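Local coordinates for putative uncharacterized protein (Enterobacter cloacae, PDB 4HFK) that probably acts as an immunity protein of a type VI secretion system, binding and neutralising a cognate amidase effector, at residues 63-68 / 89-94; 13-18 / 48-53. All blocks are in the same frame, centred on the assembly; numbering follows the deposited sequence.

Contact 1: residues 63-68 / 89-94; sequences VSLLKQ and SDAIRP. With SO4 (sulfate ion), chain E.
Leu65, near the end of helix 52-66, lays one methyl, CD1, over the side chain of Ser89, with CD1 3.4 Å from Ser89 OG. The same methyl reaches Ala91 CB at 4.1 Å, so a single branch of the leucine fits against two residues of the turn that follows helix 79-87. Leu65 CG stands beside its own backbone N, opposite the carbonyl carbon (chi1 -73°), and the extended second torsion carries CD1 outward to the turn. Although an apolar group lies against the Ser89 hydroxyl, Ser89 OG is already engaged: it accepts a rather long bond from Ile92 N (3.3 Å), an ST motif, and is also hydrogen-bonded to Ile86 O. Farther along, Arg93 bends at chi3 (-17°) and its guanidinium joins two anions. Arg93 NH2 meets Asp90 OD1 at 2.7 Å in a nearly straight salt bridge lying in the guanidinium plane, and Arg93 NH1 donates to O1 of a sulfate (2.9 Å), probably a crystallisation ion, which Lys96 and Gln12 also bind. The turn is thus joined to helix 52-66 by a small apolar touch, extended by Ala91 and Ile92 packing on Val61. Ile86 of helix 79-87 also packs on Leu65, while Leu3 and Pro4 of a second subunit cover Leu65 and Ser89, placing the contact between two helices of its own chain and a neighbouring copy.

Contact 2: residues 13-18 / 48-53; sequences QIFENW and SNLPAE
Ile14 and Phe15, consecutive residues of helix 11-27, pack against Ser48 and Leu50 in the loop joining helices 31-47 and 52-66, a buried helix-to-loop contact within an all-helical fold whose loop is shaped by an ST turn. The apolar part has two separate touches. Phe15 and Leu50 make the first: Leu50 CD1 comes to 3.5 Å from Phe15 CD1, close also to ring atoms CG and CE1, and approaches the ring obliquely, and the two side chains cross at about a right angle. Phe15 CG lies opposite its backbone N (chi1 -168°), which swings the ring toward the loop. Phe55 meets the same ring edge-to-face and also packs on Leu50, so the start of helix 52-66 adds to this cluster. In the second touch, Ile14 uses its CG2 branch against the start of the loop, 3.6 Å from Ser48 N and 3.9 Å from Ser48 CB; Trp44 of helix 31-47 packs on the same isoleucine.

The polar interactions belong to the loop and its surroundings. The carbonyls of Ser48 and Leu50 and the side-chain oxygen of Asn49 each accept a hydrogen bond from a basic side chain of another protein's chain. This face of the loop therefore forms part of an interface, consistent with an immunity protein bound to its effector, while Ile14 and Phe15 pack against the loop from the helix 11-27 side. Inside the loop, Ser48 OG, placed opposite the serine's own backbone N (chi1 -176°), accepts from Leu50 N at 3.1 Å, with an N-H...O angle of 167°.

Contact 2 is buried throughout, whereas contact 1 is only partly buried, and its one buried touching residue is Ser89. Their centres lie 15 Å apart, and both involve helix 52-66: contact 2 lies on the loop that leads into it, and contact 1 uses Leu65 near its other end. They also meet directly, Ile92 CG2 of 89-94 packing on Phe15 CE2 of 13-18 at 3.9 Å. In each, a serine hydroxyl accepts from a backbone N of its own loop, but the leucine comes from the helix in contact 1 and from the loop itself in contact 2. Contact 2 faces a different protein, while contact 1 has a lighter aliphatic touch beside a second copy of the same protein and a charged, sulfate-binding outer end.

Contact 1: residues 63-68 / 89-94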
ATOM      1  N   VAL B  63      -6.292  13.874  -5.156  1.00 10.88           N
ATOM      2  CA  VAL B  63      -5.671  14.610  -6.258  1.00 10.87           C
ATOM      3  C   VAL B  63      -4.929  15.848  -5.736  1.00 15.59           C
ATOM      4  O   VAL B  63      -3.826  16.163  -6.196  1.00 12.76           O
ATOM      5  CB  VAL B  63      -6.704  14.988  -7.347  1.00 15.40           C
ATOM      6  CG1 VAL B  63      -6.086  15.913  -8.381  1.00 17.56           C
ATOM      7  CG2 VAL B  63      -7.232  13.725  -8.032  1.00 17.45           C
ATOM      8  N   SER B  64      -5.524  16.516  -4.746  1.00 12.35           N
ATOM      9  CA  SER B  64      -4.923  17.696  -4.147  1.00 11.46           C
ATOM     10  C   SER B  64      -3.672  17.367  -3.325  1.00 15.93           C
ATOM     11  O   SER B  64      -2.654  18.053  -3.436  1.00 16.64           O
ATOM     12  CB  SER B  64      -5.950  18.422  -3.276  1.00 15.97           C
ATOM     13  OG  SER B  64      -5.376  19.581  -2.689  1.00 28.13           O
ATOM     14  N   LEU B  65      -3.744  16.327  -2.496  1.00 10.55           N
ATOM     15  CA  LEU B  65      -2.611  15.975  -1.638  1.00 14.17           C
ATOM     16  C   LEU B  65      -1.432  15.377  -2.418  1.00 13.12           C
ATOM     17  O   LEU B  65      -0.273  15.577  -2.046  1.00 12.30           O
ATOM     18  CB  LEU B  65      -3.047  15.036  -0.504  1.00 10.46           C
ATOM     19  CG  LEU B  65      -3.864  15.666   0.631  1.00 17.80           C
ATOM     20  CD1 LEU B  65      -4.175  14.645   1.721  1.00 14.79           C
ATOM     21  CD2 LEU B  65      -3.138  16.849   1.233  1.00 21.58           C
ATOM     22  N   LEU B  66      -1.730  14.656  -3.501  1.00 12.26           N
ATOM     23  CA  LEU B  66      -0.688  14.057  -4.342  1.00 13.10           C
ATOM     24  C   LEU B  66       0.284  15.106  -4.888  1.00 15.41           C
ATOM     25  O   LEU B  66       1.436  14.791  -5.196  1.00 15.12           O
ATOM     26  CB  LEU B  66      -1.295  13.244  -5.493  1.00 14.02           C
ATOM     27  CG  LEU B  66      -1.686  11.794  -5.182  1.00 12.49           C
ATOM     28  CD1 LEU B  66      -2.314  11.125  -6.393  1.00 11.97           C
ATOM     29  CD2 LEU B  66      -0.481  10.984  -4.709  1.00 10.95           C
ATOM     30  N   LYS B  67      -0.174  16.352  -4.979  1.00 13.95           N
ATOM     31  CA  LYS B  67       0.670  17.439  -5.471  1.00 18.70           C
ATOM     32  C   LYS B  67       1.807  17.795  -4.505  1.00 21.26           C
ATOM     33  O   LYS B  67       2.805  18.401  -4.904  1.00 22.39           O
ATOM     34  CB  LYS B  67      -0.183  18.675  -5.766  1.00 15.79           C
ATOM     35  CG  LYS B  67      -1.191  18.459  -6.893  1.00 20.25           C
ATOM     36  CD  LYS B  67      -2.117  19.660  -7.040  1.00 27.67           C
ATOM     37  CE  LYS B  67      -3.053  19.477  -8.237  1.00 29.98           C
ATOM     38  NZ  LYS B  67      -3.985  20.636  -8.398  1.00 45.45           N
ATOM     39  N   GLN B  68       1.649  17.441  -3.234  1.00 18.69           N
ATOM     40  CA  GLN B  68       2.699  17.698  -2.252  1.00 24.45           C
ATOM     41  C   GLN B  68       3.951  16.918  -2.642  1.00 25.96           C
ATOM     42  O   GLN B  68       3.864  15.746  -3.030  1.00 21.94           O
ATOM     43  CB  GLN B  68       2.242  17.278  -0.857  1.00 27.98           C
ATOM     44  CG  GLN B  68       1.321  18.266  -0.170  1.00 32.93           C
ATOM     45  CD  GLN B  68       1.762  18.534   1.254  1.00 41.34           C
ATOM     46  OE1 GLN B  68       2.073  17.606   2.001  1.00 43.12           O
ATOM     47  NE2 GLN B  68       1.821  19.807   1.630  1.00 49.77           N
ATOM     48  N   SER B  89      -4.232  10.821   6.474  1.00  7.51           N
ATOM     49  CA  SER B  89      -4.167  12.256   6.723  1.00  8.95           C
ATOM     50  C   SER B  89      -5.437  12.789   7.379  1.00 11.60           C
ATOM     51  O   SER B  89      -6.511  12.177   7.273  1.00  8.28           O
ATOM     52  CB  SER B  89      -3.921  13.016   5.415  1.00  9.72           C
ATOM     53  OG  SER B  89      -5.078  12.978   4.595  1.00 10.34           O
ATOM     54  N   ASP B  90      -5.301  13.939   8.041  1.00  8.32           N
ATOM     55  CA  ASP B  90      -6.436  14.655   8.615  1.00 12.91           C
ATOM     56  C   ASP B  90      -7.451  15.046   7.535  1.00 11.04           C
ATOM     57  O   ASP B  90      -8.659  15.048   7.775  1.00  9.80           O
ATOM     58  CB  ASP B  90      -5.956  15.915   9.354  1.00 13.85           C
ATOM     59  CG  ASP B  90      -5.306  15.609  10.702  1.00 19.16           C
ATOM     60  OD1 ASP B  90      -5.125  14.419  11.050  1.00 15.00           O
ATOM     61  OD2 ASP B  90      -4.965  16.581  11.423  1.00 24.30           O
ATOM     62  N   ALA B  91      -6.965  15.369   6.341  1.00  9.51           N
ATOM     63  CA  ALA B  91      -7.870  15.763   5.261  1.00 12.98           C
ATOM     64  C   ALA B  91      -8.806  14.630   4.829  1.00 10.24           C
ATOM     65  O   ALA B  91      -9.944  14.865   4.430  1.00 13.37           O
ATOM     66  CB  ALA B  91      -7.084  16.310   4.069  1.00 12.42           C
ATOM     67  N   ILE B  92      -8.327  13.396   4.903  1.00 10.11           N
ATOM     68  CA  ILE B  92      -9.141  12.245   4.524  1.00  8.29           C
ATOM     69  C   ILE B  92     -10.041  11.812   5.691  1.00 11.36           C
ATOM     70  O   ILE B  92     -11.124  11.249   5.483  1.00  9.98           O
ATOM     71  CB  ILE B  92      -8.229  11.078   4.059  1.00  8.32           C
ATOM     72  CG1 ILE B  92      -7.720  11.339   2.627  1.00 10.72           C
ATOM     73  CG2 ILE B  92      -8.949   9.730   4.141  1.00  7.66           C
ATOM     74  CD1 ILE B  92      -8.787  11.099   1.538  1.00  6.54           C
ATOM     75  N   ARG B  93      -9.602  12.111   6.917  1.00  9.55           N
ATOM     76  CA  ARG B  93     -10.225  11.558   8.132  1.00 13.40           C
ATOM     77  C   ARG B  93     -11.754  11.723   8.269  1.00 12.64           C
ATOM     78  O   ARG B  93     -12.443  10.759   8.590  1.00 19.31           O
ATOM     79  CB  ARG B  93      -9.493  12.015   9.422  1.00 12.40           C
ATOM     80  CG  ARG B  93      -9.916  11.197  10.669  1.00 19.16           C
ATOM     81  CD  ARG B  93      -8.999  11.340  11.902  1.00 13.88           C
ATOM     82  NE  ARG B  93      -7.677  11.903  11.609  1.00 17.43           N
ATOM     83  CZ  ARG B  93      -6.615  11.176  11.277  1.00 20.34           C
ATOM     84  NH1 ARG B  93      -6.727   9.861  11.186  1.00 17.19           N
ATOM     85  NH2 ARG B  93      -5.449  11.759  11.015  1.00 27.10           N
ATOM     86  N   PRO B  94     -12.293  12.926   8.026  1.00 14.60           N
ATOM     87  CA  PRO B  94     -13.747  13.002   8.212  1.00 21.03           C
ATOM     88  C   PRO B  94     -14.543  12.163   7.210  1.00 21.78           C
ATOM     89  O   PRO B  94     -15.700  11.832   7.485  1.00 18.50           O
ATOM     90  CB  PRO B  94     -14.059  14.485   7.986  1.00 20.58           C
ATOM     91  CG  PRO B  94     -12.892  15.019   7.198  1.00 21.40           C
ATOM     92  CD  PRO B  94     -11.710  14.237   7.680  1.00 15.15           C
TER
HETATM   93  S   SO4 E 200      -9.386   6.904  12.442  1.00 24.27           S
HETATM   94  O1  SO4 E 200      -8.890   7.930  11.514  1.00 13.03           O
HETATM   95  O2  SO4 E 200      -9.457   5.613  11.732  1.00 19.83           O
HETATM   96  O3  SO4 E 200      -8.465   6.781  13.579  1.00 20.49           O
HETATM   97  O4  SO4 E 200     -10.707   7.270  12.959  1.00 15.17           O

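Contact 2: residues 13-18 / 48-53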
ATOM      1  N   GLN B  13      -9.893   0.885   8.307  1.00  7.88           N
ATOM      2  CA  GLN B  13      -8.787   0.364   7.505  1.00  8.69           C
ATOM      3  C   GLN B  13      -9.221   0.077   6.074  1.00  8.61           C
ATOM      4  O   GLN B  13      -8.441   0.250   5.134  1.00  8.82           O
ATOM      5  CB  GLN B  13      -8.229  -0.916   8.138  1.00  5.94           C
ATOM      6  CG  GLN B  13      -7.532  -0.677   9.473  1.00  8.72           C
ATOM      7  CD  GLN B  13      -7.400  -1.951  10.291  1.00 11.09           C
ATOM      8  OE1 GLN B  13      -7.968  -3.001   9.935  1.00  6.95           O
ATOM      9  NE2 GLN B  13      -6.656  -1.871  11.388  1.00  8.21           N
ATOM     10  N   ILE B  14     -10.459  -0.384   5.917  1.00  7.50           N
ATOM     11  CA  ILE B  14     -10.997  -0.655   4.582  1.00  9.22           C
ATOM     12  C   ILE B  14     -11.011   0.635   3.748  1.00  8.23           C
ATOM     13  O   ILE B  14     -10.587   0.645   2.588  1.00  6.48           O
ATOM     14  CB  ILE B  14     -12.394  -1.303   4.663  1.00  7.13           C
ATOM     15  CG1 ILE B  14     -12.264  -2.772   5.091  1.00  5.17           C
ATOM     16  CG2 ILE B  14     -13.112  -1.241   3.306  1.00  7.40           C
ATOM     17  CD1 ILE B  14     -13.568  -3.394   5.546  1.00  9.72           C
ATOM     18  N   PHE B  15     -11.453   1.736   4.350  1.00  7.64           N
ATOM     19  CA  PHE B  15     -11.450   3.020   3.660  1.00  6.68           C
ATOM     20  C   PHE B  15     -10.022   3.528   3.401  1.00  6.40           C
ATOM     21  O   PHE B  15      -9.703   3.998   2.297  1.00  7.02           O
ATOM     22  CB  PHE B  15     -12.267   4.057   4.441  1.00  8.55           C
ATOM     23  CG  PHE B  15     -12.552   5.305   3.653  1.00 11.30           C
ATOM     24  CD1 PHE B  15     -13.495   5.292   2.627  1.00  8.02           C
ATOM     25  CD2 PHE B  15     -11.881   6.485   3.927  1.00  9.42           C
ATOM     26  CE1 PHE B  15     -13.764   6.430   1.890  1.00 11.13           C
ATOM     27  CE2 PHE B  15     -12.145   7.638   3.188  1.00 11.88           C
ATOM     28  CZ  PHE B  15     -13.088   7.613   2.171  1.00  8.98           C
ATOM     29  N   GLU B  16      -9.158   3.435   4.408  1.00  5.78           N
ATOM     30  CA  GLU B  16      -7.747   3.805   4.232  1.00  9.05           C
ATOM     31  C   GLU B  16      -7.091   3.050   3.074  1.00  7.55           C
ATOM     32  O   GLU B  16      -6.366   3.633   2.271  1.00  8.18           O
ATOM     33  CB  GLU B  16      -6.958   3.547   5.524  1.00  7.89           C
ATOM     34  CG  GLU B  16      -7.294   4.531   6.648  1.00  9.78           C
ATOM     35  CD  GLU B  16      -6.890   4.014   8.028  1.00 14.16           C
ATOM     36  OE1 GLU B  16      -6.295   2.909   8.119  1.00 12.86           O
ATOM     37  OE2 GLU B  16      -7.178   4.717   9.021  1.00 17.40           O
ATOM     38  N   ASN B  17      -7.330   1.749   3.012  1.00  5.38           N
ATOM     39  CA  ASN B  17      -6.756   0.922   1.963  1.00  7.78           C
ATOM     40  C   ASN B  17      -7.332   1.268   0.592  1.00  8.69           C
ATOM     41  O   ASN B  17      -6.601   1.274  -0.401  1.00 10.38           O
ATOM     42  CB  ASN B  17      -6.919  -0.566   2.311  1.00  7.30           C
ATOM     43  CG  ASN B  17      -6.140  -0.943   3.573  1.00 12.58           C
ATOM     44  OD1 ASN B  17      -5.247  -0.202   3.990  1.00 10.27           O
ATOM     45  ND2 ASN B  17      -6.483  -2.080   4.188  1.00  8.61           N
ATOM     46  N   TRP B  18      -8.625   1.584   0.536  1.00  5.50           N
ATOM     47  CA  TRP B  18      -9.191   2.125  -0.694  1.00  6.82           C
ATOM     48  C   TRP B  18      -8.411   3.362  -1.135  1.00  6.66           C
ATOM     49  O   TRP B  18      -7.962   3.453  -2.289  1.00  6.19           O
ATOM     50  CB  TRP B  18     -10.680   2.472  -0.545  1.00  5.34           C
ATOM     51  CG  TRP B  18     -11.280   2.994  -1.850  1.00  5.72           C
ATOM     52  CD1 TRP B  18     -11.798   2.245  -2.878  1.00  6.63           C
ATOM     53  CD2 TRP B  18     -11.384   4.369  -2.265  1.00  7.13           C
ATOM     54  NE1 TRP B  18     -12.236   3.075  -3.897  1.00  7.09           N
ATOM     55  CE2 TRP B  18     -11.996   4.377  -3.544  1.00  8.60           C
ATOM     56  CE3 TRP B  18     -11.048   5.590  -1.672  1.00  5.47           C
ATOM     57  CZ2 TRP B  18     -12.255   5.565  -4.244  1.00  5.34           C
ATOM     58  CZ3 TRP B  18     -11.315   6.767  -2.363  1.00  9.08           C
ATOM     59  CH2 TRP B  18     -11.915   6.741  -3.639  1.00  9.78           C
ATOM     60  N   SER B  48     -16.465  -1.805   2.062  1.00  8.08           N
ATOM     61  CA  SER B  48     -16.871  -0.650   2.864  1.00  8.79           C
ATOM     62  C   SER B  48     -18.394  -0.555   2.983  1.00 11.37           C
ATOM     63  O   SER B  48     -19.139  -1.031   2.106  1.00 10.06           O
ATOM     64  CB  SER B  48     -16.314   0.636   2.248  1.00  9.00           C
ATOM     65  OG  SER B  48     -16.611   1.768   3.051  1.00  8.42           O
ATOM     66  N   ASN B  49     -18.855   0.057   4.072  1.00 10.39           N
ATOM     67  CA  ASN B  49     -20.267   0.401   4.215  1.00 12.72           C
ATOM     68  C   ASN B  49     -20.548   1.895   4.042  1.00  9.59           C
ATOM     69  O   ASN B  49     -21.669   2.351   4.261  1.00 11.14           O
ATOM     70  CB  ASN B  49     -20.794  -0.096   5.566  1.00 13.77           C
ATOM     71  CG  ASN B  49     -20.837  -1.615   5.642  1.00 21.51           C
ATOM     72  OD1 ASN B  49     -21.099  -2.289   4.642  1.00 19.55           O
ATOM     73  ND2 ASN B  49     -20.567  -2.159   6.826  1.00 28.35           N
ATOM     74  N   LEU B  50     -19.533   2.655   3.639  1.00 10.49           N
ATOM     75  CA  LEU B  50     -19.685   4.103   3.492  1.00  9.11           C
ATOM     76  C   LEU B  50     -20.424   4.468   2.200  1.00  9.94           C
ATOM     77  O   LEU B  50     -20.363   3.725   1.216  1.00  7.51           O
ATOM     78  CB  LEU B  50     -18.314   4.788   3.538  1.00  9.39           C
ATOM     79  CG  LEU B  50     -17.624   4.803   4.907  1.00 14.26           C
ATOM     80  CD1 LEU B  50     -16.219   5.372   4.787  1.00 10.43           C
ATOM     81  CD2 LEU B  50     -18.446   5.608   5.926  1.00 14.38           C
ATOM     82  N   PRO B  51     -21.154   5.600   2.206  1.00  9.52           N
ATOM     83  CA  PRO B  51     -21.837   6.091   0.999  1.00  9.06           C
ATOM     84  C   PRO B  51     -20.849   6.467  -0.101  1.00 11.11           C
ATOM     85  O   PRO B  51     -19.688   6.800   0.185  1.00  7.01           O
ATOM     86  CB  PRO B  51     -22.548   7.365   1.483  1.00 10.85           C
ATOM     87  CG  PRO B  51     -22.766   7.136   2.979  1.00 14.23           C
ATOM     88  CD  PRO B  51     -21.512   6.381   3.408  1.00 10.40           C
ATOM     89  N   ALA B  52     -21.314   6.437  -1.347  1.00  9.47           N
ATOM     90  CA  ALA B  52     -20.476   6.775  -2.495  1.00 10.98           C
ATOM     91  C   ALA B  52     -19.807   8.133  -2.357  1.00 11.97           C
ATOM     92  O   ALA B  52     -18.625   8.296  -2.699  1.00 10.77           O
ATOM     93  CB  ALA B  52     -21.306   6.737  -3.762  1.00 11.92           C
ATOM     94  N   GLU B  53     -20.572   9.101  -1.854  1.00 10.64           N
ATOM     95  CA  GLU B  53     -20.130  10.493  -1.724  1.00 13.74           C
ATOM     96  C   GLU B  53     -18.801  10.603  -0.968  1.00 12.70           C
ATOM     97  O   GLU B  53     -17.970  11.460  -1.278  1.00 10.85           O
ATOM     98  CB  GLU B  53     -21.214  11.300  -0.990  1.00 16.27           C
ATOM     99  CG  GLU B  53     -21.036  12.810  -1.027  1.00 36.35           C
ATOM    100  CD  GLU B  53     -21.998  13.534  -0.092  1.00 46.20           C
ATOM    101  OE1 GLU B  53     -22.800  12.852   0.586  1.00 46.65           O
ATOM    102  OE2 GLU B  53     -21.947  14.782  -0.032  1.00 50.12           O
TER